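Local coordinates for DUF411 domain-containing protein (Pseudomonas aeruginosa, PDB 6WIS) that is a copper resistance protein that binds copper ions in a cysteine-bridged tetranuclear cluster, at residues Ser43-Pro48 with Cys54-Ile59; Leu74-Arg77 with Asp81-Gly84; Val109-Thr112 with Gln116-Val119. All blocks are in the same frame, centred on the assembly; numbering follows the deposited sequence.

Contact 1: Ser43-Pro48 with Cys54-Ile59; sequences SRLGVP and CHTGVI. With CU (copper (II) ion), chain C; CU (copper (II) ion), chain D.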
loop_
_atom_site.group_PDB
_atom_site.type_symbol
_atom_site.label_atom_id
_atom_site.label_comp_id
_atom_site.label_asym_id
_atom_site.label_seq_id
_atom_site.Cartn_x
_atom_site.Cartn_y
_atom_site.Cartn_z
ATOM N N SER A 43 1.158 12.702 5.417
ATOM C CA SER A 43 1.275 14.018 4.796
ATOM C C SER A 43 2.692 14.279 4.308
ATOM O O SER A 43 2.874 14.917 3.272
ATOM C CB SER A 43 0.834 15.116 5.761
ATOM O OG SER A 43 1.833 15.329 6.723
ATOM N N ARG A 44 3.709 13.765 5.003
ATOM C CA ARG A 44 5.065 13.968 4.510
ATOM C C ARG A 44 5.329 13.182 3.233
ATOM O O ARG A 44 6.117 13.623 2.390
ATOM C CB ARG A 44 6.077 13.600 5.584
ATOM C CG ARG A 44 6.197 14.690 6.641
ATOM C CD ARG A 44 7.027 14.243 7.833
ATOM N NE ARG A 44 6.847 15.171 8.951
ATOM C CZ ARG A 44 7.617 15.205 10.034
ATOM N NH1 ARG A 44 8.634 14.374 10.162
ATOM N NH2 ARG A 44 7.362 16.079 10.985
ATOM N N LEU A 45 4.688 12.024 3.069
ATOM C CA LEU A 45 4.872 11.233 1.863
ATOM C C LEU A 45 3.993 11.707 0.717
ATOM O O LEU A 45 4.194 11.270 -0.419
ATOM C CB LEU A 45 4.592 9.756 2.178
ATOM C CG LEU A 45 5.664 9.048 3.015
ATOM C CD1 LEU A 45 5.123 7.784 3.633
ATOM C CD2 LEU A 45 6.868 8.708 2.135
ATOM N N GLY A 46 3.020 12.579 0.991
ATOM C CA GLY A 46 2.137 13.057 -0.047
ATOM C C GLY A 46 0.945 12.171 -0.327
ATOM O O GLY A 46 0.399 12.217 -1.434
ATOM N N VAL A 47 0.510 11.372 0.643
ATOM C CA VAL A 47 -0.683 10.556 0.434
ATOM C C VAL A 47 -1.894 11.477 0.451
ATOM O O VAL A 47 -2.117 12.161 1.459
ATOM C CB VAL A 47 -0.830 9.470 1.509
ATOM C CG1 VAL A 47 -2.118 8.651 1.250
ATOM C CG2 VAL A 47 0.441 8.592 1.586
ATOM N N PRO A 48 -2.714 11.506 -0.601
ATOM C CA PRO A 48 -3.872 12.410 -0.602
ATOM C C PRO A 48 -4.863 12.070 0.496
ATOM O O PRO A 48 -5.138 10.899 0.790
ATOM C CB PRO A 48 -4.497 12.195 -1.990
ATOM C CG PRO A 48 -3.377 11.601 -2.817
ATOM C CD PRO A 48 -2.657 10.713 -1.838
ATOM N N CYS A 54 -5.045 1.934 6.275
ATOM C CA CYS A 54 -4.649 1.526 7.624
ATOM C C CYS A 54 -3.133 1.408 7.812
ATOM O O CYS A 54 -2.663 1.223 8.947
ATOM C CB CYS A 54 -5.312 0.176 7.931
ATOM S SG CYS A 54 -5.076 -0.968 6.517
ATOM N N HIS A 55 -2.357 1.455 6.734
ATOM C CA HIS A 55 -0.905 1.389 6.864
ATOM C C HIS A 55 -0.278 2.101 5.669
ATOM O O HIS A 55 -0.924 2.292 4.642
ATOM C CB HIS A 55 -0.412 -0.067 6.938
ATOM C CG HIS A 55 -0.653 -0.851 5.678
ATOM N ND1 HIS A 55 -1.610 -1.840 5.580
ATOM C CD2 HIS A 55 -0.068 -0.779 4.454
ATOM C CE1 HIS A 55 -1.605 -2.348 4.359
ATOM N NE2 HIS A 55 -0.692 -1.707 3.647
ATOM N N THR A 56 0.995 2.468 5.801
ATOM C CA THR A 56 1.727 3.153 4.736
ATOM C C THR A 56 3.095 2.495 4.610
ATOM O O THR A 56 3.854 2.479 5.582
ATOM C CB THR A 56 1.893 4.649 5.021
ATOM O OG1 THR A 56 0.607 5.249 5.271
ATOM C CG2 THR A 56 2.544 5.337 3.815
ATOM N N GLY A 57 3.390 1.915 3.435
ATOM C CA GLY A 57 4.705 1.364 3.157
ATOM C C GLY A 57 5.557 2.346 2.362
ATOM O O GLY A 57 5.025 3.252 1.722
ATOM N N VAL A 58 6.882 2.182 2.429
ATOM C CA VAL A 58 7.811 3.014 1.655
ATOM C C VAL A 58 8.812 2.094 0.985
ATOM O O VAL A 58 9.487 1.303 1.659
ATOM C CB VAL A 58 8.553 4.061 2.512
ATOM C CG1 VAL A 58 9.355 5.012 1.588
ATOM C CG2 VAL A 58 7.562 4.881 3.352
ATOM N N ILE A 59 8.916 2.186 -0.338
ATOM C CA ILE A 59 9.867 1.342 -1.055
ATOM C C ILE A 59 10.563 2.219 -2.080
ATOM O O ILE A 59 9.897 2.874 -2.889
ATOM C CB ILE A 59 9.217 0.110 -1.727
ATOM C CG1 ILE A 59 10.272 -0.680 -2.527
ATOM C CG2 ILE A 59 8.011 0.496 -2.629
ATOM C CD1 ILE A 59 9.917 -2.173 -2.709
HETATM CU CU CU C . -3.105 -1.848 7.179
HETATM CU CU CU D . -5.598 -3.181 6.807
#
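Leu45 meets Thr56 and Val58, and these three residues carry most of the contact. The CD1 methyl of Leu45 and the CG2 methyl of Thr56 meet tip to tip, 3.6 Å apart. Leu45 CD1 also lies 3.8 Å from Val58 CG2. Its CD2 methyl lies 4.1 Å from the same Val58 CG2, so both branches of the leucine rest on one valine methyl. A chi1 of -54° puts Thr56 OG1 beside the backbone N and leaves CG2 on the far side from that N, facing the leucine. OG1 takes hydrogen bonds with Glu65 and Lys42. Val47 adds a lighter touch through CG2, also against Thr56 CG2.

Gly46 is the first residue to leave helical geometry after Leu45. It is the C-prime residue of a Schellman motif, with a positive phi of 85°. Val47 N bonds back to Lys42 O, and a weak bond runs from Gly46 N to Ser43 O. The chain thus turns off the helix, and Val47 reaches Phe63 and Glu65 of strand 62-65. The strand order is consistent with a thioredoxin-like core, in which helix 38-45 packs on strand 55-59.

Copper is bound where the chain enters that strand. Cys54 SG bridges two copper ions, 2.3 Å from each. His55 ND1 binds one of them at 2.2 Å, together with Cys16. Cys15 and His67 complete the set around the other. The His55 ring also stacks with Trp19.

Contact 2: Leu74-Arg77 with Asp81-Gly84; sequences LKLR and DLVG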
loop_
_atom_site.group_PDB
_atom_site.type_symbol
_atom_site.label_atom_id
_atom_site.label_comp_id
_atom_site.label_asym_id
_atom_site.label_seq_id
_atom_site.Cartn_x
_atom_site.Cartn_y
_atom_site.Cartn_z
ATOM N N LEU A 74 5.400 -3.998 -7.685
ATOM C CA LEU A 74 6.451 -4.107 -8.702
ATOM C C LEU A 74 6.185 -3.164 -9.882
ATOM O O LEU A 74 7.117 -2.531 -10.394
ATOM C CB LEU A 74 6.596 -5.563 -9.190
ATOM C CG LEU A 74 6.883 -6.685 -8.171
ATOM C CD1 LEU A 74 6.947 -8.086 -8.846
ATOM C CD2 LEU A 74 8.151 -6.432 -7.320
ATOM N N LYS A 75 4.920 -3.034 -10.317
ATOM C CA LYS A 75 4.609 -2.087 -11.397
ATOM C C LYS A 75 4.866 -0.654 -10.969
ATOM O O LYS A 75 5.342 0.168 -11.768
ATOM C CB LYS A 75 3.149 -2.217 -11.856
ATOM C CG LYS A 75 2.760 -3.607 -12.333
ATOM C CD LYS A 75 1.271 -3.682 -12.685
ATOM N N LEU A 76 4.524 -0.328 -9.719
ATOM C CA LEU A 76 4.822 0.991 -9.177
ATOM C C LEU A 76 6.308 1.306 -9.281
ATOM O O LEU A 76 6.692 2.402 -9.709
ATOM C CB LEU A 76 4.353 1.068 -7.718
ATOM C CG LEU A 76 4.774 2.295 -6.912
ATOM C CD1 LEU A 76 4.156 3.567 -7.526
ATOM C CD2 LEU A 76 4.352 2.140 -5.430
ATOM N N ARG A 77 7.154 0.342 -8.917
ATOM C CA ARG A 77 8.596 0.558 -8.901
ATOM C C ARG A 77 9.140 0.909 -10.275
ATOM O O ARG A 77 10.109 1.669 -10.377
ATOM C CB ARG A 77 9.312 -0.683 -8.379
ATOM C CG ARG A 77 9.109 -0.908 -6.913
ATOM C CD ARG A 77 9.965 -2.037 -6.373
ATOM N NE ARG A 77 11.373 -1.678 -6.245
ATOM C CZ ARG A 77 12.348 -2.240 -6.956
ATOM N NH1 ARG A 77 12.057 -3.168 -7.852
ATOM N NH2 ARG A 77 13.603 -1.872 -6.775
ATOM N N ASP A 81 7.139 7.869 -13.707
ATOM C CA ASP A 81 6.225 8.988 -13.497
ATOM C C ASP A 81 5.432 8.906 -12.185
ATOM O O ASP A 81 4.760 9.886 -11.835
ATOM C CB ASP A 81 5.243 9.089 -14.673
ATOM C CG ASP A 81 4.487 7.797 -14.902
ATOM O OD1 ASP A 81 5.136 6.728 -14.917
ATOM O OD2 ASP A 81 3.250 7.840 -15.060
ATOM N N LEU A 82 5.486 7.791 -11.453
ATOM C CA LEU A 82 4.656 7.594 -10.264
ATOM C C LEU A 82 5.491 7.672 -8.993
ATOM O O LEU A 82 6.572 7.079 -8.900
ATOM C CB LEU A 82 3.918 6.249 -10.297
ATOM C CG LEU A 82 2.939 6.008 -11.445
ATOM C CD1 LEU A 82 2.297 4.640 -11.308
ATOM C CD2 LEU A 82 1.882 7.102 -11.513
ATOM N N VAL A 83 4.955 8.387 -8.006
ATOM C CA VAL A 83 5.573 8.531 -6.695
ATOM C C VAL A 83 4.892 7.670 -5.624
ATOM O O VAL A 83 5.349 7.652 -4.474
ATOM C CB VAL A 83 5.556 10.016 -6.282
ATOM C CG1 VAL A 83 4.156 10.412 -5.859
ATOM C CG2 VAL A 83 6.594 10.311 -5.185
ATOM N N GLY A 84 3.813 6.970 -5.963
ATOM C CA GLY A 84 3.110 6.158 -4.986
ATOM C C GLY A 84 1.908 5.490 -5.621
ATOM O O GLY A 84 1.487 5.839 -6.728
#
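Leu76 reaches Gly84 and Leu82 with one methyl, CD1. This methyl lies over the face of the Gly84 carbonyl group, 3.5 Å from Gly84 C and 3.6 Å from Gly84 O. The two near-equal distances mean that the methyl comes broadside to the C=O bond. Leu76 CD1 is also 3.9 Å from Leu82 CB. The CD2 methyl of Leu76 is further off, 4.2 Å from Gly84 C.

The torsions explain this reach. In Leu76 a chi1 of 171° swings CG away from the backbone N, and a chi2 of 64° then sets CD1 towards the loop. The end of the side chain comes nearer to 81-84 than its first bond would suggest. Leu82 sends its CB towards the helix, but its CG lies beside its own N, with chi1 -61°. The chain then runs on extended, and CD2 of Leu82 comes close to the backbone O of Leu111. Only the base of Leu82 therefore meets Leu76. Gly84 offers only its backbone.

The contact is apolar and all three touching residues are buried. Polar ties lie at its margin. Lys62 NZ donates to the backbone O of both Leu76 and Leu82, so it joins the helix end to the loop. Arg77 forms a salt bridge with Asp60, and Asp81 forms one with Arg79.

The contact packs the last turn of helix 70-77 on the segment that leads into strand 84-86. Three residues connect the two. That strand is flanked in the sheet by strands 62-65 and 106-111. Val83 forms backbone bonds with Phe63 and Leu111, and Gly84 pairs with Leu111.

Contact 3: Val109-Thr112 with Gln116-Val119; sequences VGLT and QASV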
loop_
_atom_site.group_PDB
_atom_site.type_symbol
_atom_site.label_atom_id
_atom_site.label_comp_id
_atom_site.label_asym_id
_atom_site.label_seq_id
_atom_site.Cartn_x
_atom_site.Cartn_y
_atom_site.Cartn_z
ATOM N N VAL A 109 -4.478 2.765 -7.295
ATOM C CA VAL A 109 -4.422 4.076 -7.927
ATOM C C VAL A 109 -2.987 4.604 -7.840
ATOM O O VAL A 109 -2.478 4.894 -6.751
ATOM C CB VAL A 109 -5.424 5.037 -7.278
ATOM C CG1 VAL A 109 -5.411 6.394 -7.994
ATOM C CG2 VAL A 109 -6.832 4.420 -7.273
ATOM N N GLY A 110 -2.327 4.737 -8.985
ATOM C CA GLY A 110 -1.020 5.354 -9.001
ATOM C C GLY A 110 -1.125 6.868 -9.013
ATOM O O GLY A 110 -2.086 7.443 -9.518
ATOM N N LEU A 111 -0.142 7.518 -8.406
ATOM C CA LEU A 111 -0.160 8.996 -8.333
ATOM C C LEU A 111 1.139 9.611 -8.840
ATOM O O LEU A 111 2.179 9.133 -8.467
ATOM C CB LEU A 111 -0.325 9.373 -6.869
ATOM C CG LEU A 111 -1.692 9.043 -6.310
ATOM C CD1 LEU A 111 -1.724 9.290 -4.817
ATOM C CD2 LEU A 111 -2.742 9.854 -7.031
ATOM N N THR A 112 1.030 10.613 -9.701
ATOM C CA THR A 112 2.202 11.379 -10.095
ATOM C C THR A 112 2.415 12.539 -9.127
ATOM O O THR A 112 1.550 12.871 -8.311
ATOM C CB THR A 112 2.055 11.911 -11.516
ATOM O OG1 THR A 112 1.109 12.983 -11.503
ATOM C CG2 THR A 112 1.538 10.808 -12.449
ATOM N N GLN A 116 -1.647 13.769 -10.725
ATOM C CA GLN A 116 -2.433 12.935 -11.619
ATOM C C GLN A 116 -2.644 11.551 -11.014
ATOM O O GLN A 116 -1.727 10.959 -10.441
ATOM C CB GLN A 116 -1.745 12.824 -12.980
ATOM C CG GLN A 116 -2.516 11.990 -13.994
ATOM C CD GLN A 116 -3.948 12.472 -14.182
ATOM O OE1 GLN A 116 -4.184 13.589 -14.648
ATOM N NE2 GLN A 116 -4.912 11.630 -13.817
ATOM N N ALA A 117 -3.869 11.045 -11.139
ATOM C CA ALA A 117 -4.214 9.694 -10.724
ATOM C C ALA A 117 -4.231 8.798 -11.949
ATOM O O ALA A 117 -4.829 9.151 -12.968
ATOM C CB ALA A 117 -5.572 9.653 -10.024
ATOM N N SER A 118 -3.560 7.654 -11.850
ATOM C CA SER A 118 -3.435 6.696 -12.941
ATOM C C SER A 118 -3.692 5.303 -12.390
ATOM O O SER A 118 -2.952 4.835 -11.519
ATOM C CB SER A 118 -2.041 6.762 -13.568
ATOM O OG SER A 118 -1.795 5.607 -14.357
ATOM N N VAL A 119 -4.717 4.633 -12.909
ATOM C CA VAL A 119 -5.130 3.348 -12.362
ATOM C C VAL A 119 -4.123 2.280 -12.774
ATOM O O VAL A 119 -3.921 2.025 -13.965
ATOM C CB VAL A 119 -6.550 3.004 -12.814
ATOM C CG1 VAL A 119 -6.923 1.558 -12.446
ATOM C CG2 VAL A 119 -7.533 3.990 -12.203
#
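Gly110 and Ser118 form the tight middle of this antiparallel beta hairpin. They are a hydrogen-bonded pair, with Gly110 N to Ser118 O at 2.6 Å and Ser118 N to Gly110 O at 2.8 Å. The first bond is bent, at 142° at the hydrogen, and the second is straighter. Gly110 has no side chain, and the Ser118 carbonyl lies close against it.

Towards the turn, Thr112 N donates to Gln116 O at 2.9 Å, in the carbonyl plane. Thr112 OG1 accepts from Gln116 N at 3.0 Å and also bonds Ser114 OG. A chi1 of 73° turns this hydroxyl towards Gln116 N, in a bent bond of 133°. The two side chains lie side by side.

The other contacts are looser. Ala117 CB meets Val109 CG1 at 3.8 Å and Leu111 CD2 at 4.1 Å. The Gln116 side chain is exposed. It bends at chi2, and its NE2 folds back to Ala117 O.

Strand 117-123 is outermost in the sheet. Strand 106-111 separates it from strand 84-86, and the Leu111 side chain packs on Pro48 and Met51.

Contact 2 is wholly buried, while contacts 1 and 3 are partly buried. Contacts 1 and 2 are apolar, each built on a leucine methyl from a helix end. Contact 3 rests on backbone hydrogen bonds, as befits neighbouring strands at the sheet edge. Contact 1 alone includes metal ligands, at its far end. Leu111 joins contact 3 to both others, by its backbone to contact 2 and by its side chain to contact 1. Ile59 packs on Arg77 between contacts 1 and 2. All three reach the same mixed sheet, contact 2 through Gly84 at the start of strand 84-86.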